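PDB 6WTE: B12-binding domain-containing protein, which is a cobalamin- and [4Fe-4S]-binding member of the radical SAM family, TsrM, a methyltransferase that probably works by non-radical chemistry. Local coordinates for residues 113-124 with 152-162. Numbering follows the deposited sequence.
Sequences FALVEYFGIEYG and LIRNTERGAVR
Glu-117 reaches from helix 113-119 to the edge hairpin 153-162, where its OE2, on the anti side of the carboxylate, accepts a straight bond from Ala-160 N (2.7 Å, 167°). A water links the same oxygen to Ala-160 O. With an alanine at Glu-117, Ala-160 N and this water would probably each lose a partner, though Phe-113 would still pack on Ala-160. One turn back, Phe-113 takes Ile-153 CD1 over one ring face (4.0 Å to the centroid), while Arg-162 CB sits at the ring edge, 3.6 Å from Phe-113 CZ. Asn-155 swings CG opposite its backbone N (chi1 -161°), carrying ND2 to Ile-121 O (2.9 Å), near the Asn-155 amide plane; a water joins ND2 to Glu-117 O. Asn-155 CB packs on Val-116 CG1 (3.5 Å). Gly-120, with positive phi, is C-prime of the Schellman motif ending the helix. Beyond it, Gly-124 and Ile-153 form an antiparallel hydrogen-bonded pair; a CB on Gly-124 would strike Val-116. Arg-154 lies alongside the Tyr-123 ring, CG at its edge; its guanidinium hydrogen-bonds Thr-146 and salt-bridges Asp-145. The hairpin adds two antiparallel strands to the B12-binding domain's parallel sheet beyond strand 123-124; helix 112-119 also meets helices 456-461, 106-109 and 83-96.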
loop_
_atom_site.group_PDB
_atom_site.type_symbol
_atom_site.label_atom_id
_atom_site.label_comp_id
_atom_site.label_asym_id
_atom_site.label_seq_id
_atom_site.Cartn_x
_atom_site.Cartn_y
_atom_site.Cartn_z
ATOM N N PHE A 113 -4.647 -3.260 -16.341
ATOM C CA PHE A 113 -5.130 -3.130 -17.713
ATOM C C PHE A 113 -5.893 -1.824 -17.900
ATOM O O PHE A 113 -5.704 -1.127 -18.904
ATOM C CB PHE A 113 -6.025 -4.320 -18.085
ATOM C CG PHE A 113 -5.295 -5.629 -18.189
ATOM C CD1 PHE A 113 -4.958 -6.341 -17.051
ATOM C CD2 PHE A 113 -4.960 -6.154 -19.426
ATOM C CE1 PHE A 113 -4.295 -7.558 -17.146
ATOM C CE2 PHE A 113 -4.299 -7.368 -19.526
ATOM C CZ PHE A 113 -3.966 -8.068 -18.385
ATOM N N ALA A 114 -6.769 -1.489 -16.950
ATOM C CA ALA A 114 -7.491 -0.224 -17.022
ATOM C C ALA A 114 -6.529 0.952 -17.045
ATOM O O ALA A 114 -6.736 1.920 -17.781
ATOM C CB ALA A 114 -8.456 -0.096 -15.843
ATOM N N LEU A 115 -5.465 0.888 -16.242
ATOM C CA LEU A 115 -4.564 2.026 -16.156
ATOM C C LEU A 115 -3.667 2.132 -17.383
ATOM O O LEU A 115 -3.369 3.245 -17.829
ATOM C CB LEU A 115 -3.737 1.942 -14.871
ATOM C CG LEU A 115 -4.576 2.255 -13.631
ATOM C CD1 LEU A 115 -3.717 2.247 -12.366
ATOM C CD2 LEU A 115 -5.273 3.599 -13.798
ATOM N N VAL A 116 -3.222 1.002 -17.946
ATOM C CA VAL A 116 -2.475 1.075 -19.199
ATOM C C VAL A 116 -3.300 1.808 -20.251
ATOM O O VAL A 116 -2.805 2.703 -20.947
ATOM C CB VAL A 116 -2.067 -0.328 -19.687
ATOM C CG1 VAL A 116 -1.630 -0.256 -21.139
ATOM C CG2 VAL A 116 -0.922 -0.890 -18.857
ATOM N N GLU A 117 -4.588 1.465 -20.354
ATOM C CA GLU A 117 -5.439 2.099 -21.357
ATOM C C GLU A 117 -5.769 3.540 -20.981
ATOM O O GLU A 117 -5.763 4.427 -21.844
ATOM C CB GLU A 117 -6.712 1.268 -21.555
ATOM C CG GLU A 117 -6.426 -0.175 -21.979
ATOM C CD GLU A 117 -7.662 -0.920 -22.452
ATOM O OE1 GLU A 117 -8.750 -0.311 -22.482
ATOM O OE2 GLU A 117 -7.547 -2.125 -22.772
ATOM N N TYR A 118 -6.049 3.796 -19.698
ATOM C CA TYR A 118 -6.368 5.151 -19.250
ATOM C C TYR A 118 -5.184 6.093 -19.444
ATOM O O TYR A 118 -5.343 7.223 -19.920
ATOM C CB TYR A 118 -6.789 5.113 -17.778
ATOM C CG TYR A 118 -7.055 6.452 -17.127
ATOM C CD1 TYR A 118 -8.171 7.209 -17.466
ATOM C CD2 TYR A 118 -6.209 6.943 -16.140
ATOM C CE1 TYR A 118 -8.426 8.424 -16.848
ATOM C CE2 TYR A 118 -6.455 8.161 -15.515
ATOM C CZ TYR A 118 -7.561 8.891 -15.872
ATOM O OH TYR A 118 -7.799 10.093 -15.250
ATOM N N PHE A 119 -3.986 5.647 -19.061
ATOM C CA PHE A 119 -2.795 6.483 -19.208
ATOM C C PHE A 119 -2.347 6.602 -20.656
ATOM O O PHE A 119 -1.586 7.522 -20.985
ATOM C CB PHE A 119 -1.639 5.921 -18.384
ATOM C CG PHE A 119 -1.839 6.001 -16.893
ATOM C CD1 PHE A 119 -2.594 7.013 -16.321
ATOM C CD2 PHE A 119 -1.240 5.072 -16.066
ATOM C CE1 PHE A 119 -2.755 7.086 -14.938
ATOM C CE2 PHE A 119 -1.398 5.134 -14.697
ATOM C CZ PHE A 119 -2.162 6.145 -14.134
ATOM N N GLY A 120 -2.779 5.686 -21.518
ATOM C CA GLY A 120 -2.355 5.715 -22.905
ATOM C C GLY A 120 -0.914 5.318 -23.112
ATOM O O GLY A 120 -0.248 5.866 -23.998
ATOM N N ILE A 121 -0.408 4.381 -22.317
ATOM C CA ILE A 121 1.001 4.012 -22.345
ATOM C C ILE A 121 1.153 2.655 -23.021
ATOM O O ILE A 121 0.188 1.918 -23.222
ATOM C CB ILE A 121 1.631 4.010 -20.936
ATOM C CG1 ILE A 121 0.920 3.004 -20.015
ATOM C CG2 ILE A 121 1.601 5.408 -20.352
ATOM C CD1 ILE A 121 1.517 2.917 -18.589
ATOM N N GLU A 122 2.398 2.327 -23.372
ATOM C CA GLU A 122 2.674 1.132 -24.160
ATOM C C GLU A 122 2.611 -0.147 -23.336
ATOM O O GLU A 122 2.118 -1.172 -23.822
ATOM C CB GLU A 122 4.051 1.252 -24.815
ATOM C CG GLU A 122 4.102 2.131 -26.057
ATOM C CD GLU A 122 4.170 3.620 -25.758
ATOM O OE1 GLU A 122 4.395 4.016 -24.594
ATOM O OE2 GLU A 122 4.023 4.406 -26.712
ATOM N N TYR A 123 3.120 -0.124 -22.103
ATOM C CA TYR A 123 3.345 -1.357 -21.366
ATOM C C TYR A 123 2.932 -1.198 -19.915
ATOM O O TYR A 123 2.944 -0.100 -19.356
ATOM C CB TYR A 123 4.813 -1.802 -21.422
ATOM C CG TYR A 123 5.324 -1.920 -22.829
ATOM C CD1 TYR A 123 4.787 -2.858 -23.698
ATOM C CD2 TYR A 123 6.332 -1.084 -23.293
ATOM C CE1 TYR A 123 5.243 -2.968 -25.000
ATOM C CE2 TYR A 123 6.794 -1.185 -24.590
ATOM C CZ TYR A 123 6.245 -2.126 -25.439
ATOM O OH TYR A 123 6.698 -2.231 -26.731
ATOM N N GLY A 124 2.606 -2.332 -19.306
ATOM C CA GLY A 124 2.306 -2.370 -17.891
ATOM C C GLY A 124 2.798 -3.660 -17.267
ATOM O O GLY A 124 2.975 -4.679 -17.937
ATOM N N LEU A 152 4.210 -9.487 -19.365
ATOM C CA LEU A 152 4.104 -8.099 -19.790
ATOM C C LEU A 152 2.714 -7.786 -20.329
ATOM O O LEU A 152 2.201 -8.495 -21.200
ATOM C CB LEU A 152 5.154 -7.801 -20.860
ATOM C CG LEU A 152 5.210 -6.345 -21.309
ATOM C CD1 LEU A 152 5.667 -5.442 -20.147
ATOM C CD2 LEU A 152 6.127 -6.207 -22.524
ATOM N N ILE A 153 2.112 -6.706 -19.827
ATOM C CA ILE A 153 0.882 -6.166 -20.404
ATOM C C ILE A 153 1.265 -5.200 -21.517
ATOM O O ILE A 153 2.091 -4.301 -21.312
ATOM C CB ILE A 153 0.030 -5.464 -19.332
ATOM C CG1 ILE A 153 -0.347 -6.442 -18.217
ATOM C CG2 ILE A 153 -1.219 -4.838 -19.949
ATOM C CD1 ILE A 153 -1.038 -5.780 -17.046
ATOM N N ARG A 154 0.670 -5.384 -22.699
ATOM C CA ARG A 154 0.980 -4.574 -23.867
ATOM C C ARG A 154 -0.287 -3.906 -24.381
ATOM O O ARG A 154 -1.302 -4.572 -24.611
ATOM C CB ARG A 154 1.638 -5.414 -24.966
ATOM C CG ARG A 154 2.872 -6.152 -24.466
ATOM C CD ARG A 154 3.693 -6.765 -25.589
ATOM N NE ARG A 154 2.904 -7.299 -26.687
ATOM C CZ ARG A 154 3.368 -7.452 -27.922
ATOM N NH1 ARG A 154 4.616 -7.096 -28.215
ATOM N NH2 ARG A 154 2.590 -7.953 -28.866
ATOM N N ASN A 155 -0.221 -2.595 -24.561
ATOM C CA ASN A 155 -1.367 -1.819 -25.031
ATOM C C ASN A 155 -1.457 -1.942 -26.544
ATOM O O ASN A 155 -0.699 -1.299 -27.277
ATOM C CB ASN A 155 -1.230 -0.361 -24.615
ATOM C CG ASN A 155 -2.548 0.388 -24.655
ATOM O OD1 ASN A 155 -3.578 -0.168 -25.028
ATOM N ND2 ASN A 155 -2.520 1.658 -24.261
ATOM N N THR A 156 -2.364 -2.782 -27.024
ATOM C CA THR A 156 -2.571 -2.871 -28.462
ATOM C C THR A 156 -3.635 -1.872 -28.903
ATOM O O THR A 156 -4.301 -1.226 -28.093
ATOM C CB THR A 156 -2.983 -4.281 -28.873
ATOM O OG1 THR A 156 -4.381 -4.452 -28.621
ATOM C CG2 THR A 156 -2.198 -5.317 -28.087
ATOM N N GLU A 157 -3.833 -1.785 -30.219
ATOM C CA GLU A 157 -4.839 -0.867 -30.734
ATOM C C GLU A 157 -6.249 -1.242 -30.298
ATOM O O GLU A 157 -7.129 -0.376 -30.266
ATOM C CB GLU A 157 -4.749 -0.812 -32.258
ATOM C CG GLU A 157 -3.440 -0.230 -32.753
ATOM C CD GLU A 157 -3.423 -0.030 -34.255
ATOM O OE1 GLU A 157 -3.017 -0.965 -34.978
ATOM O OE2 GLU A 157 -3.824 1.061 -34.708
ATOM N N ARG A 158 -6.487 -2.503 -29.944
ATOM C CA ARG A 158 -7.804 -2.941 -29.508
ATOM C C ARG A 158 -7.889 -3.102 -27.995
ATOM O O ARG A 158 -8.899 -3.604 -27.489
ATOM C CB ARG A 158 -8.183 -4.251 -30.199
ATOM C CG ARG A 158 -7.281 -5.411 -29.854
ATOM C CD ARG A 158 -7.826 -6.722 -30.395
ATOM N NE ARG A 158 -7.377 -7.860 -29.596
ATOM C CZ ARG A 158 -6.175 -8.416 -29.699
ATOM N NH1 ARG A 158 -5.853 -9.447 -28.928
ATOM N NH2 ARG A 158 -5.289 -7.937 -30.565
ATOM N N GLY A 159 -6.859 -2.686 -27.272
ATOM C CA GLY A 159 -6.832 -2.721 -25.825
ATOM C C GLY A 159 -5.621 -3.462 -25.305
ATOM O O GLY A 159 -4.823 -4.021 -26.056
ATOM N N ALA A 160 -5.506 -3.479 -23.975
ATOM C CA ALA A 160 -4.359 -4.089 -23.321
ATOM C C ALA A 160 -4.503 -5.606 -23.284
ATOM O O ALA A 160 -5.564 -6.131 -22.932
ATOM C CB ALA A 160 -4.190 -3.539 -21.903
ATOM N N VAL A 161 -3.427 -6.305 -23.643
ATOM C CA VAL A 161 -3.380 -7.762 -23.680
ATOM C C VAL A 161 -2.079 -8.210 -23.025
ATOM O O VAL A 161 -1.029 -7.598 -23.239
ATOM C CB VAL A 161 -3.470 -8.299 -25.124
ATOM C CG1 VAL A 161 -3.468 -9.823 -25.129
ATOM C CG2 VAL A 161 -4.707 -7.751 -25.828
ATOM N N ARG A 162 -2.145 -9.273 -22.225
ATOM C CA ARG A 162 -0.994 -9.714 -21.445
ATOM C C ARG A 162 -0.323 -10.936 -22.067
ATOM O O ARG A 162 -0.995 -11.876 -22.501
ATOM C CB ARG A 162 -1.417 -10.034 -20.011
ATOM C CG ARG A 162 -0.271 -10.297 -19.065
ATOM C CD ARG A 162 -0.827 -10.464 -17.660
ATOM N NE ARG A 162 0.176 -10.832 -16.668
ATOM C CZ ARG A 162 0.224 -12.018 -16.071
ATOM N NH1 ARG A 162 -0.664 -12.954 -16.385
ATOM N NH2 ARG A 162 1.159 -12.267 -15.161
HETATM O O HOH W 1 -4.784 3.638 -24.410
HETATM O O HOH W 2 -7.808 -4.888 -21.391
#